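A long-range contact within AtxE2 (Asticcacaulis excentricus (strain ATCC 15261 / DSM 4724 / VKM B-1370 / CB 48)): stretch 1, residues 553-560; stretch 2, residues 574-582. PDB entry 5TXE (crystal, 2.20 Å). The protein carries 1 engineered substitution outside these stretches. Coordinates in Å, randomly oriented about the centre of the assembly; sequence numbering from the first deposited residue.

Stretch 1 (553-560) TDSFTASV
Stretch 2, residues 574-582: GIETDQADD

The first turn of a helix leaves its backbone NH groups without carbonyl partners inside the helix, and nearby carboxylates commonly supply them. In AtxE2 two aspartates do so, one from the helix's own sequence and one from a distant loop. Asp554, extended at phi/psi -156/168, occupies the N-cap position before the helix of Ser555 to Val560. Its p rotamer (chi1 68°, chi2 -6°) turns the carboxylate back over the first turn, where OD1 accepts from Thr557 N at 2.9 Å and from Thr557 OG1 at 2.8 Å; the m rotamer of Thr557 (chi1 -57°) brings that hydroxyl into line. Helical bonding starts with Ala558 N to Asp554 O (3.0 Å) and Ser559 N to Ser555 O (2.7 Å), then widens into a pi-type turn, with Val560 N reaching Ser555 O at 3.3 Å.

The second stretch has no regular helix or strand. Gly574 adopts phi/psi 92/9, where a CB would jam against the preceding carbonyl oxygen. A type I turn from Glu576 to Gln579 follows, with Thr577 at -74/-9, Asp578 at -84/-7 and Gln579 N bonded to Glu576 O (3.0 Å). Gln579 and Ala580 are then extended (-92/135 and -65/174) before Asp581 bends back to -70/-20. The loop runs against the helix in opposite sequence order: Ser555 CA lies 5.1 Å from Asp581 CA, and Ser559 CA 5.0 Å from Thr577 CA. Together the stretches bury 293 Å².

Asp581 makes the strongest link. Its CA-to-CB bond points sideways, but a t rotamer (chi1 -150°, chi2 33°) carries the carboxylate nearer the helix, so that OD1 accepts from Ser555 N at 3.1 Å with a nearly straight angle of 171°. OD2 is bonded elsewhere in the structure. The CA-to-CB bond of Ser555 points toward the loop, and chi1 is p (58°); its OG lies 3.3 Å from Asp581 OD1, at most a weak hydrogen bond, and the proton has another acceptor within reach. Although Ser555 OG is also 3.1 Å from Asp581 N, the angle is too poor for a bond.

One turn on, contact is looser. Ser559, in t (chi1 169°), directs OG to Thr577 O in a weak bond of 3.5 Å. Thr577 in p (chi1 54°) sends CG2 to within 3.6 Å of Ala558 O and 4.1 Å of Ala558 CB, while its OG1 bonds elsewhere in the structure. Ile575 (chi1 -50°, chi2 -68°, both m) completes the apolar patch, its CG2 4.3 Å from Ala558 CB.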

ATOM      1  N   THR A 553     -15.786  13.263   2.924  1.00 26.37           N
ATOM      2  CA  THR A 553     -16.625  12.126   3.267  1.00 28.21           C
ATOM      3  C   THR A 553     -18.059  12.599   3.367  1.00 26.56           C
ATOM      4  O   THR A 553     -18.518  13.003   4.479  1.00 27.42           O
ATOM      5  CB  THR A 553     -16.136  11.480   4.575  1.00 29.17           C
ATOM      6  OG1 THR A 553     -14.726  11.229   4.485  1.00 29.52           O
ATOM      7  CG2 THR A 553     -16.912  10.224   4.819  1.00 29.65           C
ATOM      8  N   ASP A 554     -18.738  12.633   2.224  1.00 25.03           N
ATOM      9  CA  ASP A 554     -20.053  13.295   2.105  1.00 27.13           C
ATOM     10  C   ASP A 554     -20.808  12.703   0.960  1.00 28.60           C
ATOM     11  O   ASP A 554     -20.219  11.916   0.191  1.00 26.87           O
ATOM     12  CB  ASP A 554     -19.946  14.838   2.034  1.00 29.38           C
ATOM     13  CG  ASP A 554     -19.288  15.396   0.729  1.00 30.00           C
ATOM     14  OD1 ASP A 554     -18.778  14.625  -0.126  1.00 27.80           O
ATOM     15  OD2 ASP A 554     -19.250  16.665   0.589  1.00 29.52           O
ATOM     16  N   SER A 555     -22.103  13.002   0.856  1.00 29.21           N
ATOM     17  CA  SER A 555     -22.913  12.427  -0.219  1.00 29.94           C
ATOM     18  C   SER A 555     -22.435  12.885  -1.577  1.00 28.64           C
ATOM     19  O   SER A 555     -22.480  12.115  -2.544  1.00 25.90           O
ATOM     20  CB  SER A 555     -24.424  12.737  -0.101  1.00 30.86           C
ATOM     21  OG  SER A 555     -24.612  14.129  -0.095  1.00 39.12           O
ATOM     22  N   PHE A 556     -21.960  14.123  -1.663  1.00 29.05           N
ATOM     23  CA  PHE A 556     -21.537  14.619  -2.945  1.00 26.48           C
ATOM     24  C   PHE A 556     -20.428  13.723  -3.501  1.00 29.08           C
ATOM     25  O   PHE A 556     -20.502  13.189  -4.621  1.00 26.81           O
ATOM     26  CB  PHE A 556     -21.056  16.027  -2.836  1.00 24.29           C
ATOM     27  CG  PHE A 556     -20.533  16.545  -4.148  1.00 25.01           C
ATOM     28  CD1 PHE A 556     -21.383  16.834  -5.158  1.00 23.78           C
ATOM     29  CD2 PHE A 556     -19.189  16.711  -4.356  1.00 25.07           C
ATOM     30  CE1 PHE A 556     -20.918  17.304  -6.375  1.00 27.27           C
ATOM     31  CE2 PHE A 556     -18.703  17.162  -5.569  1.00 27.76           C
ATOM     32  CZ  PHE A 556     -19.586  17.488  -6.600  1.00 24.71           C
ATOM     33  N   THR A 557     -19.436  13.486  -2.671  1.00 25.43           N
ATOM     34  CA  THR A 557     -18.315  12.668  -3.104  1.00 26.57           C
ATOM     35  C   THR A 557     -18.732  11.211  -3.312  1.00 26.29           C
ATOM     36  O   THR A 557     -18.385  10.593  -4.316  1.00 26.53           O
ATOM     37  CB  THR A 557     -17.126  12.754  -2.104  1.00 24.42           C
ATOM     38  OG1 THR A 557     -16.707  14.114  -1.939  1.00 22.72           O
ATOM     39  CG2 THR A 557     -15.999  11.985  -2.580  1.00 24.25           C
ATOM     40  N   ALA A 558     -19.502  10.656  -2.380  1.00 24.85           N
ATOM     41  CA  ALA A 558     -19.776   9.215  -2.386  1.00 23.77           C
ATOM     42  C   ALA A 558     -20.899   8.796  -3.338  1.00 25.46           C
ATOM     43  O   ALA A 558     -20.941   7.654  -3.827  1.00 26.98           O
ATOM     44  CB  ALA A 558     -20.104   8.802  -0.977  1.00 27.48           C
ATOM     45  N   SER A 559     -21.864   9.684  -3.549  1.00 26.89           N
ATOM     46  CA  SER A 559     -23.019   9.372  -4.383  1.00 30.26           C
ATOM     47  C   SER A 559     -22.791  10.078  -5.726  1.00 31.94           C
ATOM     48  O   SER A 559     -22.572   9.422  -6.744  1.00 38.08           O
ATOM     49  CB  SER A 559     -24.307   9.860  -3.747  1.00 34.64           C
ATOM     50  OG  SER A 559     -25.369   9.774  -4.676  1.00 44.30           O
ATOM     51  N   VAL A 560     -22.748  11.407  -5.721  1.00 27.42           N
ATOM     52  CA  VAL A 560     -22.769  12.156  -6.995  1.00 26.85           C
ATOM     53  C   VAL A 560     -21.499  11.879  -7.855  1.00 28.03           C
ATOM     54  O   VAL A 560     -21.617  11.442  -8.983  1.00 29.93           O
ATOM     55  CB  VAL A 560     -23.002  13.622  -6.779  1.00 25.63           C
ATOM     56  CG1 VAL A 560     -23.081  14.368  -8.117  1.00 29.17           C
ATOM     57  CG2 VAL A 560     -24.298  13.888  -6.002  1.00 26.82           C
ATOM     58  N   GLY A 574     -22.277  -0.362   3.751  1.00 34.53           N
ATOM     59  CA  GLY A 574     -22.746   0.500   4.811  1.00 39.43           C
ATOM     60  C   GLY A 574     -22.576   1.992   4.519  1.00 37.59           C
ATOM     61  O   GLY A 574     -22.754   2.813   5.430  1.00 35.09           O
ATOM     62  N   ILE A 575     -22.196   2.359   3.289  1.00 33.80           N
ATOM     63  CA  ILE A 575     -22.102   3.780   2.963  1.00 34.11           C
ATOM     64  C   ILE A 575     -23.466   4.214   2.439  1.00 36.62           C
ATOM     65  O   ILE A 575     -23.881   3.755   1.370  1.00 32.09           O
ATOM     66  CB  ILE A 575     -21.025   4.048   1.909  1.00 34.39           C
ATOM     67  CG1 ILE A 575     -19.677   3.374   2.282  1.00 35.00           C
ATOM     68  CG2 ILE A 575     -20.842   5.550   1.706  1.00 33.05           C
ATOM     69  CD1 ILE A 575     -19.015   3.965   3.480  1.00 35.49           C
ATOM     70  N   GLU A 576     -24.134   5.147   3.120  1.00 32.75           N
ATOM     71  CA  GLU A 576     -25.528   5.459   2.768  1.00 33.01           C
ATOM     72  C   GLU A 576     -25.660   6.460   1.601  1.00 31.45           C
ATOM     73  O   GLU A 576     -26.086   7.598   1.758  1.00 28.13           O
ATOM     74  CB  GLU A 576     -26.294   5.961   3.998  1.00 37.20           C
ATOM     75  CG  GLU A 576     -26.284   5.018   5.203  1.00 40.28           C
ATOM     76  CD  GLU A 576     -26.867   3.624   4.974  1.00 47.28           C
ATOM     77  OE1 GLU A 576     -27.627   3.396   4.011  1.00 52.21           O
ATOM     78  OE2 GLU A 576     -26.555   2.729   5.797  1.00 55.45           O
ATOM     79  N   THR A 577     -25.341   5.999   0.410  1.00 32.02           N
ATOM     80  CA  THR A 577     -25.362   6.846  -0.780  1.00 32.14           C
ATOM     81  C   THR A 577     -26.774   7.169  -1.288  1.00 32.28           C
ATOM     82  O   THR A 577     -26.959   8.055  -2.112  1.00 32.66           O
ATOM     83  CB  THR A 577     -24.604   6.192  -1.882  1.00 31.05           C
ATOM     84  OG1 THR A 577     -25.122   4.868  -2.090  1.00 32.38           O
ATOM     85  CG2 THR A 577     -23.121   6.103  -1.487  1.00 32.54           C
ATOM     86  N   ASP A 578     -27.777   6.515  -0.736  1.00 28.15           N
ATOM     87  CA  ASP A 578     -29.167   6.914  -0.995  1.00 34.95           C
ATOM     88  C   ASP A 578     -29.659   8.063  -0.076  1.00 37.52           C
ATOM     89  O   ASP A 578     -30.738   8.579  -0.270  1.00 33.28           O
ATOM     90  CB  ASP A 578     -30.101   5.727  -0.888  1.00 38.59           C
ATOM     91  CG  ASP A 578     -30.019   5.005   0.491  1.00 45.95           C
ATOM     92  OD1 ASP A 578     -29.079   5.233   1.304  1.00 45.09           O
ATOM     93  OD2 ASP A 578     -30.909   4.161   0.739  1.00 61.45           O
ATOM     94  N   GLN A 579     -28.866   8.461   0.919  1.00 35.59           N
ATOM     95  CA  GLN A 579     -29.174   9.695   1.671  1.00 31.64           C
ATOM     96  C   GLN A 579     -28.448  10.899   1.035  1.00 31.29           C
ATOM     97  O   GLN A 579     -27.253  10.837   0.694  1.00 28.76           O
ATOM     98  CB  GLN A 579     -28.779   9.541   3.144  1.00 31.26           C
ATOM     99  CG  GLN A 579     -29.626   8.560   3.959  1.00 32.25           C
ATOM    100  CD  GLN A 579     -29.098   8.447   5.381  1.00 31.06           C
ATOM    101  OE1 GLN A 579     -28.622   9.426   5.973  1.00 31.24           O
ATOM    102  NE2 GLN A 579     -29.094   7.242   5.901  1.00 34.13           N
ATOM    103  N   ALA A 580     -29.194  11.983   0.888  1.00 28.78           N
ATOM    104  CA  ALA A 580     -28.656  13.283   0.579  1.00 35.20           C
ATOM    105  C   ALA A 580     -27.773  13.772   1.738  1.00 31.91           C
ATOM    106  O   ALA A 580     -27.703  13.152   2.817  1.00 31.12           O
ATOM    107  CB  ALA A 580     -29.800  14.270   0.333  1.00 39.22           C
ATOM    108  N   ASP A 581     -27.115  14.899   1.525  1.00 31.08           N
ATOM    109  CA  ASP A 581     -26.103  15.289   2.460  1.00 32.25           C
ATOM    110  C   ASP A 581     -26.590  15.722   3.816  1.00 33.06           C
ATOM    111  O   ASP A 581     -25.787  15.771   4.757  1.00 33.73           O
ATOM    112  CB  ASP A 581     -25.240  16.423   1.938  1.00 33.75           C
ATOM    113  CG  ASP A 581     -23.830  16.342   2.496  1.00 36.19           C
ATOM    114  OD1 ASP A 581     -23.295  15.186   2.732  1.00 32.82           O
ATOM    115  OD2 ASP A 581     -23.313  17.418   2.776  1.00 36.13           O
ATOM    116  N   ASP A 582     -27.863  16.103   3.900  1.00 34.81           N
ATOM    117  CA  ASP A 582     -28.490  16.519   5.176  1.00 38.33           C
ATOM    118  C   ASP A 582     -29.129  15.284   5.893  1.00 37.87           C
ATOM    119  O   ASP A 582     -29.842  15.429   6.865  1.00 32.92           O
ATOM    120  CB  ASP A 582     -29.532  17.638   4.959  1.00 36.33           C
ATOM    121  CG  ASP A 582     -30.714  17.197   4.044  1.00 39.82           C
ATOM    122  OD1 ASP A 582     -30.771  16.040   3.590  1.00 36.69           O
ATOM    123  OD2 ASP A 582     -31.600  18.015   3.786  1.00 49.50           O
TER